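Local structure of eEF1A lysine and N-terminal methyltransferase (Homo sapiens, 5WCJ) at residues A25-L30 with G54-F59; A45-G50 with L102-S107; I121-D126 with Q148-I153; F160-V165 with A177-V182. The protein methylates elongation factor 1-alpha at two positions, its C-terminal methyltransferase domain, the part in this crystal structure, acting on the N-terminal glycine with S-adenosyl-L-methionine as donor. All blocks are in the same frame, centred on the assembly; numbering follows the deposited sequence. Where two conformers were deposited one is given.

Contact 1: A25-L30 with G54-F59; sequences AMIAGL and GSLPLF
Ile27 enters the gap between Leu56 and Phe59, two residues on the same side of helix 55-63, and packs closely against both. Its delta methyl does most of the work: Ile27 CD1 lies 3.5 Å from Phe59 CD1 and approaches the ring obliquely, while Ile27 CG1 comes to 3.7 Å from Leu56 CD1. The torsions explain the reach. With CG1 anti to the carbonyl carbon (chi1 -69°), the longer branch extends into the gap, and the gamma methyl drops beside the ring, where Ile27 CG2 stands 4.1 Å from Phe59 CE1. Ile27 and Leu56 run past each other in opposite directions, so they touch along their flanks.

Packing slackens toward Met26, where Met26 SD is 4.2 Å from Leu56 CD2, although both side chains are buried and also rest on Met122 of strand 118-123. Phe59, closely packed as it is, marks the side partly open to solvent; its ring also stacks with that of His63, one turn further along its own helix. An alanine in place of Ile27 would probably leave a gap between Leu56 and Phe59 and free the aromatic ring to shift.

Segments 25-30 and 54-59 thus meet on one face of the central sheet through carbon and sulfur alone. No hydrogen bond spans them, which implies that fit of shape and exclusion of water, rather than directional bonding, hold these two segments together.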
# COMPACT_ATOMS: atom_id res chain seq x y z
N ALA A 25 -10.90 -0.42 -0.87
CA ALA A 25 -10.44 -0.50 -2.27
C ALA A 25 -8.94 -0.75 -2.42
O ALA A 25 -8.53 -1.52 -3.29
CB ALA A 25 -10.83 0.77 -3.00
N MET A 26 -8.11 -0.13 -1.56
CA MET A 26 -6.66 -0.37 -1.63
C MET A 26 -6.30 -1.82 -1.26
O MET A 26 -5.55 -2.47 -1.96
CB MET A 26 -5.87 0.63 -0.79
CG MET A 26 -6.00 2.05 -1.31
SD MET A 26 -5.28 3.25 -0.19
CE MET A 26 -3.58 3.13 -0.68
N ILE A 27 -6.91 -2.31 -0.18
CA ILE A 27 -6.73 -3.69 0.28
C ILE A 27 -7.16 -4.67 -0.82
O ILE A 27 -6.51 -5.69 -1.04
CB ILE A 27 -7.49 -3.91 1.62
CG1 ILE A 27 -6.82 -3.12 2.76
CG2 ILE A 27 -7.52 -5.38 1.99
CD1 ILE A 27 -7.74 -2.78 3.92
N ALA A 28 -8.21 -4.33 -1.56
CA ALA A 28 -8.68 -5.16 -2.68
C ALA A 28 -7.61 -5.43 -3.72
O ALA A 28 -7.63 -6.47 -4.38
CB ALA A 28 -9.93 -4.54 -3.32
N GLY A 29 -6.64 -4.52 -3.86
CA GLY A 29 -5.54 -4.70 -4.77
C GLY A 29 -4.63 -5.88 -4.53
O GLY A 29 -3.92 -6.32 -5.46
N LEU A 30 -4.63 -6.38 -3.30
CA LEU A 30 -3.90 -7.61 -2.99
C LEU A 30 -4.38 -8.80 -3.86
O LEU A 30 -3.60 -9.74 -4.12
CB LEU A 30 -4.03 -7.95 -1.51
CG LEU A 30 -3.50 -6.95 -0.49
CD1 LEU A 30 -3.76 -7.41 0.93
CD2 LEU A 30 -2.02 -6.72 -0.71
N GLY A 54 -3.75 5.04 11.21
CA GLY A 54 -3.14 3.72 11.32
C GLY A 54 -4.04 2.56 10.89
O GLY A 54 -3.59 1.41 10.86
N SER A 55 -5.27 2.86 10.52
CA SER A 55 -6.25 1.80 10.28
C SER A 55 -5.87 0.89 9.10
O SER A 55 -6.14 -0.31 9.16
CB SER A 55 -7.65 2.37 10.08
OG SER A 55 -7.71 3.14 8.90
N LEU A 56 -5.26 1.44 8.05
CA LEU A 56 -4.90 0.62 6.86
C LEU A 56 -3.81 -0.41 7.19
O LEU A 56 -4.02 -1.60 7.01
CB LEU A 56 -4.52 1.51 5.65
CG LEU A 56 -3.94 0.80 4.42
CD1 LEU A 56 -4.98 -0.15 3.86
CD2 LEU A 56 -3.49 1.80 3.35
N PRO A 57 -2.64 0.03 7.70
CA PRO A 57 -1.65 -0.98 8.06
C PRO A 57 -2.12 -1.89 9.22
O PRO A 57 -1.75 -3.07 9.27
CB PRO A 57 -0.42 -0.14 8.46
CG PRO A 57 -0.93 1.23 8.75
CD PRO A 57 -2.13 1.41 7.89
N LEU A 58 -2.91 -1.35 10.14
CA LEU A 58 -3.44 -2.18 11.25
C LEU A 58 -4.37 -3.28 10.75
O LEU A 58 -4.32 -4.43 11.26
CB LEU A 58 -4.16 -1.35 12.28
CG LEU A 58 -4.55 -2.03 13.60
CD1 LEU A 58 -3.33 -2.65 14.26
CD2 LEU A 58 -5.21 -1.01 14.50
N PHE A 59 -5.16 -2.96 9.73
CA PHE A 59 -6.05 -3.96 9.14
C PHE A 59 -5.24 -5.09 8.51
O PHE A 59 -5.55 -6.27 8.73
CB PHE A 59 -6.98 -3.36 8.09
CG PHE A 59 -7.94 -4.35 7.50
CD1 PHE A 59 -7.57 -5.18 6.43
CD2 PHE A 59 -9.23 -4.46 8.01
CE1 PHE A 59 -8.47 -6.10 5.87
CE2 PHE A 59 -10.13 -5.37 7.45
CZ PHE A 59 -9.75 -6.19 6.39

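Contact 2: A45-G50 with L102-S107; sequences ALLVVG and LDYIAS. With SAH (S-adenosyl-L-homocysteine), chain F.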
# COMPACT_ATOMS: atom_id res chain seq x y z
N ALA A 45 5.44 -8.95 1.97
CA ALA A 45 6.17 -7.75 2.37
C ALA A 45 5.45 -6.51 1.79
O ALA A 45 5.29 -6.40 0.57
CB ALA A 45 7.59 -7.83 1.87
N LEU A 46 5.07 -5.58 2.66
CA LEU A 46 4.30 -4.41 2.26
C LEU A 46 4.91 -3.13 2.81
O LEU A 46 5.19 -3.02 4.02
CB LEU A 46 2.84 -4.54 2.73
CG LEU A 46 2.05 -3.24 2.87
CD1 LEU A 46 1.54 -2.78 1.53
CD2 LEU A 46 0.87 -3.39 3.83
N LEU A 47 5.08 -2.14 1.93
CA LEU A 47 5.54 -0.81 2.30
C LEU A 47 4.31 0.09 2.19
O LEU A 47 3.64 0.10 1.15
CB LEU A 47 6.62 -0.33 1.32
CG LEU A 47 7.09 1.12 1.48
CD1 LEU A 47 7.76 1.34 2.83
CD2 LEU A 47 8.05 1.43 0.37
N VAL A 48 4.03 0.84 3.23
CA VAL A 48 2.91 1.78 3.22
C VAL A 48 3.42 3.17 3.54
O VAL A 48 4.05 3.36 4.57
CB VAL A 48 1.79 1.39 4.23
CG1 VAL A 48 0.62 2.37 4.10
CG2 VAL A 48 1.36 -0.03 4.04
N VAL A 49 3.16 4.13 2.66
CA VAL A 49 3.55 5.51 2.90
C VAL A 49 2.31 6.29 3.24
O VAL A 49 1.36 6.33 2.43
CB VAL A 49 4.22 6.15 1.67
CG1 VAL A 49 4.70 7.54 2.02
CG2 VAL A 49 5.34 5.24 1.19
N GLY A 50 2.33 6.89 4.43
CA GLY A 50 1.24 7.65 4.96
C GLY A 50 0.50 6.81 5.99
O GLY A 50 -0.12 5.83 5.62
N LEU A 102 9.51 10.21 0.23
CA LEU A 102 10.42 10.46 -0.92
C LEU A 102 11.87 10.15 -0.56
O LEU A 102 12.53 9.33 -1.23
CB LEU A 102 10.27 11.89 -1.40
CG LEU A 102 8.93 12.24 -2.01
CD1 LEU A 102 8.78 13.73 -1.99
CD2 LEU A 102 8.72 11.64 -3.40
N ASP A 103 12.30 10.68 0.59
CA ASP A 103 13.65 10.43 1.11
C ASP A 103 13.85 8.97 1.45
O ASP A 103 14.85 8.37 1.09
CB ASP A 103 13.92 11.26 2.38
CG ASP A 103 13.86 12.76 2.14
OD1 ASP A 103 14.24 13.22 1.03
OD2 ASP A 103 13.44 13.50 3.08
N TYR A 104 12.84 8.36 2.09
CA TYR A 104 12.94 6.98 2.51
C TYR A 104 13.05 6.02 1.33
O TYR A 104 13.91 5.13 1.33
CB TYR A 104 11.70 6.60 3.36
CG TYR A 104 11.87 5.30 4.07
CD1 TYR A 104 12.57 5.24 5.27
CD2 TYR A 104 11.35 4.12 3.55
CE1 TYR A 104 12.75 4.05 5.93
CE2 TYR A 104 11.53 2.91 4.22
CZ TYR A 104 12.23 2.90 5.41
OH TYR A 104 12.43 1.76 6.11
N ILE A 105 12.20 6.20 0.32
CA ILE A 105 12.27 5.31 -0.85
C ILE A 105 13.59 5.55 -1.64
O ILE A 105 14.20 4.59 -2.11
CB ILE A 105 11.02 5.48 -1.72
CG1 ILE A 105 9.84 4.81 -1.00
CG2 ILE A 105 11.21 4.91 -3.12
CD1 ILE A 105 8.48 5.13 -1.59
N ALA A 106 14.02 6.79 -1.75
CA ALA A 106 15.32 7.10 -2.41
C ALA A 106 16.47 6.36 -1.72
O ALA A 106 17.24 5.69 -2.41
CB ALA A 106 15.57 8.60 -2.49
N SER A 107 16.49 6.35 -0.39
CA SER A 107 17.53 5.60 0.37
C SER A 107 17.45 4.12 0.15
O SER A 107 18.47 3.48 -0.10
CB SER A 107 17.45 5.87 1.87
OG SER A 107 17.65 7.25 2.11
CG SAH F . -4.12 9.06 5.17
SD SAH F . -3.62 10.63 5.93
C5' SAH F . -2.18 11.13 4.96
C4' SAH F . -0.92 10.77 5.73
O4' SAH F . 0.23 11.04 4.90
C3' SAH F . -0.74 11.59 7.02
O3' SAH F . -0.40 10.73 8.10
C2' SAH F . 0.42 12.52 6.67
O2' SAH F . 1.26 12.92 7.75
C1' SAH F . 1.21 11.60 5.74
N9 SAH F . 2.19 12.27 4.89
C8 SAH F . 2.06 13.47 4.25
N7 SAH F . 3.08 13.78 3.48
C5 SAH F . 3.94 12.71 3.63
C6 SAH F . 5.19 12.41 3.07
N6 SAH F . 5.83 13.22 2.18
N1 SAH F . 5.79 11.26 3.43
C2 SAH F . 5.17 10.46 4.31
N3 SAH F . 3.98 10.62 4.90
C4 SAH F . 3.41 11.77 4.51
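Ile105 reaches from helix 101-109 to the strand of Leu47 and Val49, and its longer branch can be followed atom by atom. CB leaves the helix toward the strand. CG1 is set anti to the carbonyl carbon (chi1 -73°) and comes first to the leucine, with Ile105 CG1 4.1 Å from Leu47 CD2. The chain then runs on nearly extended, and its tip meets the valine two residues further along the strand, Ile105 CD1 standing 4.2 Å from Val49 CG2. The same methyl also touches the ring of Phe123, so Val49 CG2 and Ile105 CD1 share that neighbour.

Leu47 divides its methyls between partners: while CD2 faces the isoleucine, Leu47 CD1 approaches Tyr104 CE2 obliquely at 4.3 Å. Val49 does likewise, but one of its partners is the ligand, S-adenosyl-L-homocysteine. Val49 CG1, anti to the backbone N, sits 3.7 Å from ligand C2 of the adenine.

The short segments run almost antiparallel, at 151°, with axes 10.6 Å apart. Just past the strand, Gly50 CA lies 3.5 Å from ligand O4', where a beta carbon would crowd the ribose; Gly52 N binds the ligand too. A first strand ending in a glycine-rich loop under the cofactor, with a helix packed across the sheet face, is the hallmark of the Rossmann-like fold of class I methyltransferases.

Contact 3: I121-D126 with Q148-I153; sequences IMFDVD and QKVKSI. With SAH (S-adenosyl-L-homocysteine), chain F.
Val150 points its two methyls at different residues of strand 118-123. Val150 CG2 meets Phe123 CZ at 3.9 Å, the two side chains coming from opposite directions and the methyl standing obliquely to the ring. Val150 CG1 lies equally far, 3.9 Å, from Ile121 CD1, their branches slanting across one another. Ile153 joins from just past the helix end. Its beta carbon leaves to one side, but CG1 is placed between backbone N and carbonyl carbon (chi1 58°), and the branch turns inward to cross Ile121 at about a right angle, with Ile153 CG1 3.9 Å from Ile121 CD1. That delta methyl thus meets Val150 of the helix and Ile153 beyond it from directions roughly perpendicular.

Past the strand, the chain turns to the ligand. Val125 CG2 lies over a face of the adenine, 3.3 Å from ligand C5, and Asp124 O is 3.5 Å from ligand CG. The Asp124 carboxylate is held by His22, His23 and Asn163, fixing its rotation beside the homocysteine part.

Strand 118-123, helix 144-152 and parallel strand 158-164 form a beta-alpha-beta crossover, and the cofactor site at the carboxyl ends of the parallel strands is typical of class I methyltransferases.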
# COMPACT_ATOMS: atom_id res chain seq x y z
N ILE A 121 3.42 -2.05 -2.58
CA ILE A 121 3.73 -0.72 -2.12
C ILE A 121 2.46 0.11 -2.22
O ILE A 121 1.86 0.21 -3.29
CB ILE A 121 4.88 -0.07 -2.94
CG1 ILE A 121 6.18 -0.88 -2.80
CG2 ILE A 121 5.09 1.37 -2.53
CD1 ILE A 121 7.28 -0.40 -3.73
N MET A 122 2.05 0.70 -1.10
CA MET A 122 0.84 1.52 -1.03
C MET A 122 1.21 2.96 -0.74
O MET A 122 1.93 3.22 0.25
CB MET A 122 -0.12 1.00 0.04
CG MET A 122 -0.75 -0.33 -0.28
SD MET A 122 -1.92 -0.79 1.04
CE MET A 122 -2.61 -2.29 0.36
N PHE A 123 0.67 3.88 -1.54
CA PHE A 123 0.76 5.32 -1.25
C PHE A 123 -0.60 5.81 -0.81
O PHE A 123 -1.54 5.81 -1.61
CB PHE A 123 1.20 6.12 -2.48
CG PHE A 123 2.66 6.00 -2.85
CD1 PHE A 123 3.55 5.18 -2.16
CD2 PHE A 123 3.15 6.73 -3.94
CE1 PHE A 123 4.87 5.11 -2.52
CE2 PHE A 123 4.49 6.65 -4.28
CZ PHE A 123 5.33 5.82 -3.60
N ASP A 124 -0.67 6.22 0.46
CA ASP A 124 -1.86 6.81 1.07
C ASP A 124 -1.42 8.13 1.66
O ASP A 124 -1.59 8.39 2.86
CB ASP A 124 -2.41 5.85 2.15
CG ASP A 124 -3.81 6.18 2.63
OD1 ASP A 124 -4.55 6.87 1.90
OD2 ASP A 124 -4.17 5.72 3.76
N VAL A 125 -0.79 8.95 0.83
CA VAL A 125 -0.11 10.15 1.30
C VAL A 125 -0.90 11.39 0.88
O VAL A 125 -1.34 11.49 -0.27
CB VAL A 125 1.38 10.15 0.91
CG1 VAL A 125 1.60 9.79 -0.53
CG2 VAL A 125 2.04 11.48 1.24
N ASP A 126 -1.13 12.29 1.83
CA ASP A 126 -1.88 13.51 1.57
C ASP A 126 -1.28 14.62 2.42
O ASP A 126 -1.28 14.49 3.64
CB ASP A 126 -3.36 13.31 1.89
CG ASP A 126 -4.25 14.48 1.45
OD1 ASP A 126 -3.74 15.50 0.92
OD2 ASP A 126 -5.47 14.37 1.63
N GLN A 148 10.69 5.42 -11.07
CA GLN A 148 11.75 4.44 -11.31
C GLN A 148 12.36 3.88 -10.01
O GLN A 148 12.71 2.69 -9.95
CB GLN A 148 12.86 5.03 -12.20
CG GLN A 148 12.43 5.36 -13.64
CD GLN A 148 12.11 4.12 -14.49
OE1 GLN A 148 12.53 3.02 -14.20
NE2 GLN A 148 11.35 4.33 -15.56
N LYS A 149 12.48 4.71 -8.98
CA LYS A 149 12.96 4.24 -7.67
C LYS A 149 11.95 3.28 -7.05
O LYS A 149 12.35 2.27 -6.47
CB LYS A 149 13.22 5.40 -6.70
CG LYS A 149 14.23 6.42 -7.22
CD LYS A 149 15.53 5.74 -7.64
CE LYS A 149 16.63 6.77 -7.87
NZ LYS A 149 17.78 6.12 -8.56
N VAL A 150 10.66 3.59 -7.21
CA VAL A 150 9.58 2.72 -6.70
C VAL A 150 9.64 1.36 -7.42
O VAL A 150 9.62 0.30 -6.80
CB VAL A 150 8.19 3.37 -6.86
CG1 VAL A 150 7.08 2.42 -6.44
CG2 VAL A 150 8.10 4.68 -6.06
N LYS A 151 9.74 1.40 -8.73
CA LYS A 151 9.83 0.17 -9.50
C LYS A 151 11.01 -0.68 -9.04
O LYS A 151 10.90 -1.91 -8.99
CB LYS A 151 9.95 0.50 -10.99
CG LYS A 151 10.23 -0.71 -11.90
CD LYS A 151 10.45 -0.27 -13.34
CE LYS A 151 11.19 -1.35 -14.12
NZ LYS A 151 11.13 -1.09 -15.59
N SER A 152 12.13 -0.04 -8.71
CA SER A 152 13.35 -0.77 -8.35
C SER A 152 13.22 -1.54 -7.01
O SER A 152 13.98 -2.47 -6.79
CB SER A 152 14.59 0.15 -8.37
OG SER A 152 14.71 0.92 -7.18
N ILE A 153 12.26 -1.17 -6.15
CA ILE A 153 12.04 -1.87 -4.89
C ILE A 153 10.78 -2.71 -4.85
O ILE A 153 10.37 -3.14 -3.77
CB ILE A 153 12.12 -0.95 -3.66
CG1 ILE A 153 11.12 0.23 -3.71
CG2 ILE A 153 13.56 -0.45 -3.50
CD1 ILE A 153 10.89 0.87 -2.35
CG SAH F . -4.12 9.06 5.17
SD SAH F . -3.62 10.63 5.93
C5' SAH F . -2.18 11.13 4.96
C4' SAH F . -0.92 10.77 5.73
O4' SAH F . 0.23 11.04 4.90
C3' SAH F . -0.74 11.59 7.02
O3' SAH F . -0.40 10.73 8.10
C2' SAH F . 0.42 12.52 6.67
O2' SAH F . 1.26 12.92 7.75
C1' SAH F . 1.21 11.60 5.74
N9 SAH F . 2.19 12.27 4.89
C8 SAH F . 2.06 13.47 4.25
N7 SAH F . 3.08 13.78 3.48
C5 SAH F . 3.94 12.71 3.63
C6 SAH F . 5.19 12.41 3.07
N6 SAH F . 5.83 13.22 2.18
N1 SAH F . 5.79 11.26 3.43
C2 SAH F . 5.17 10.46 4.31
N3 SAH F . 3.98 10.62 4.90
C4 SAH F . 3.41 11.77 4.51

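Contact 4: F160-V165 with A177-V182; sequences FILNLV and AGLKAV
The ring of Phe160 receives Leu179 at its edge: Leu179 CD2 lies near the ring plane, 3.7 Å from Phe160 CE2, and the two side chains cross at about a right angle. Over one face of the ring sits Val150 CG1 of helix 144-152. The CE1-CZ side of the rim is directed onto a face of Phe123, an edge-to-face pair, and Phe183 meets the ring with its plane turned by about 40°.

Leu179 reaches the sheet because its CG is anti to the carbonyl carbon (chi1 -83°), which carries both methyls away from the helix. They part at the tip. One takes the phenylalanine edge, and Leu179 CD1 approaches Leu162 CD2 at 3.8 Å; this second contact is less certain, since Leu162 has two deposited conformers. Leu199, on the adjoining strand, and Leu147, on helix 144-152, also touch Leu179.

Within these two segments a single leucine of the helix makes the contact with the strand that precedes it. Strand 158-164, this helix and the parallel strand 185-190 make a crossover that leaves room for antiparallel strand 197-202 between them, the 5-7-6 strand order characteristic of class I methyltransferases.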
# COMPACT_ATOMS: atom_id res chain seq x y z
N PHE A 160 1.75 -1.90 -7.10
CA PHE A 160 1.92 -0.55 -6.56
C PHE A 160 0.52 0.08 -6.55
O PHE A 160 -0.12 0.13 -7.60
CB PHE A 160 2.90 0.20 -7.48
CG PHE A 160 3.02 1.66 -7.22
CD1 PHE A 160 3.15 2.17 -5.95
CD2 PHE A 160 3.11 2.53 -8.30
CE1 PHE A 160 3.27 3.55 -5.73
CE2 PHE A 160 3.24 3.89 -8.11
CZ PHE A 160 3.34 4.41 -6.82
N ILE A 161 0.04 0.48 -5.38
CA ILE A 161 -1.34 0.91 -5.18
C ILE A 161 -1.29 2.34 -4.70
O ILE A 161 -0.64 2.62 -3.68
CB ILE A 161 -2.06 0.01 -4.16
CG1 ILE A 161 -1.95 -1.47 -4.58
CG2 ILE A 161 -3.48 0.50 -3.95
CD1 ILE A 161 -2.50 -2.46 -3.57
N LEU A 162 -2.01 3.22 -5.39
CA LEU A 162 -1.96 4.65 -5.14
C LEU A 162 -3.37 5.21 -4.90
O LEU A 162 -4.25 4.96 -5.71
CB LEU A 162 -1.39 5.31 -6.40
CG LEU A 162 -1.32 6.82 -6.50
CD1 LEU A 162 -0.29 7.33 -5.50
CD2 LEU A 162 -0.98 7.24 -7.91
N ASN A 163 -3.53 5.99 -3.83
CA ASN A 163 -4.74 6.76 -3.58
C ASN A 163 -4.49 8.10 -4.26
O ASN A 163 -3.57 8.82 -3.86
CB ASN A 163 -4.94 6.92 -2.08
CG ASN A 163 -6.12 7.82 -1.72
OD1 ASN A 163 -7.04 7.99 -2.50
ND2 ASN A 163 -6.08 8.39 -0.50
N LEU A 164 -5.31 8.45 -5.26
CA LEU A 164 -5.16 9.70 -6.06
C LEU A 164 -6.38 10.61 -5.95
O LEU A 164 -7.52 10.16 -6.16
CB LEU A 164 -4.94 9.35 -7.52
CG LEU A 164 -4.80 10.47 -8.57
CD1 LEU A 164 -3.46 11.16 -8.38
CD2 LEU A 164 -4.89 9.88 -9.96
N VAL A 165 -6.14 11.86 -5.60
CA VAL A 165 -7.15 12.92 -5.72
C VAL A 165 -6.54 13.96 -6.63
O VAL A 165 -5.56 14.59 -6.26
CB VAL A 165 -7.52 13.55 -4.39
CG1 VAL A 165 -8.47 14.74 -4.62
CG2 VAL A 165 -8.16 12.51 -3.46
N ALA A 177 -0.47 9.17 -17.46
CA ALA A 177 0.44 8.82 -18.57
C ALA A 177 1.83 8.44 -18.06
O ALA A 177 2.43 7.46 -18.50
CB ALA A 177 0.54 9.96 -19.58
N GLY A 178 2.33 9.22 -17.11
CA GLY A 178 3.63 8.95 -16.48
C GLY A 178 3.65 7.65 -15.70
O GLY A 178 4.63 6.89 -15.76
N LEU A 179 2.57 7.38 -14.95
CA LEU A 179 2.47 6.11 -14.24
C LEU A 179 2.52 4.93 -15.22
O LEU A 179 3.24 3.95 -14.97
CB LEU A 179 1.19 6.00 -13.42
CG LEU A 179 1.28 6.66 -12.06
CD1 LEU A 179 -0.13 6.92 -11.57
CD2 LEU A 179 2.05 5.81 -11.07
N LYS A 180 1.73 5.02 -16.28
CA LYS A 180 1.65 3.96 -17.29
C LYS A 180 2.99 3.75 -18.02
O LYS A 180 3.34 2.61 -18.35
CB LYS A 180 0.51 4.23 -18.28
CG LYS A 180 0.04 2.99 -19.03
CD LYS A 180 -1.18 3.28 -19.90
N ALA A 181 3.75 4.82 -18.23
CA ALA A 181 5.10 4.73 -18.81
C ALA A 181 6.03 3.82 -18.00
O ALA A 181 6.85 3.12 -18.56
CB ALA A 181 5.73 6.11 -18.93
N VAL A 182 5.90 3.85 -16.67
CA VAL A 182 6.74 3.03 -15.79
C VAL A 182 6.06 1.72 -15.40
O VAL A 182 6.76 0.72 -15.28
CB VAL A 182 7.13 3.84 -14.53
CG1 VAL A 182 8.02 3.02 -13.59
CG2 VAL A 182 7.83 5.14 -14.94

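Overall arrangement
From the N terminus, contact 1 is the first to open, and it closes by bringing helix 55-63 back to helix 21-28. Contact 2 opens inside that loop, on strand 44-49, and closes at helix 101-109, so the two cross; none is nested. Contact 3 then opens and closes, followed by contact 4, each a short strand-to-helix return in series. Contact 1 lies on one face of the sheet, and contacts 2, 3 and 4 lie on the other. Neighbouring strands 44-49, 118-123 and 158-164 join the last three through backbone pairing, while Met26 and Leu56 reach contact 3 from the opposite side. Contacts 2 and 3 both border the ligand.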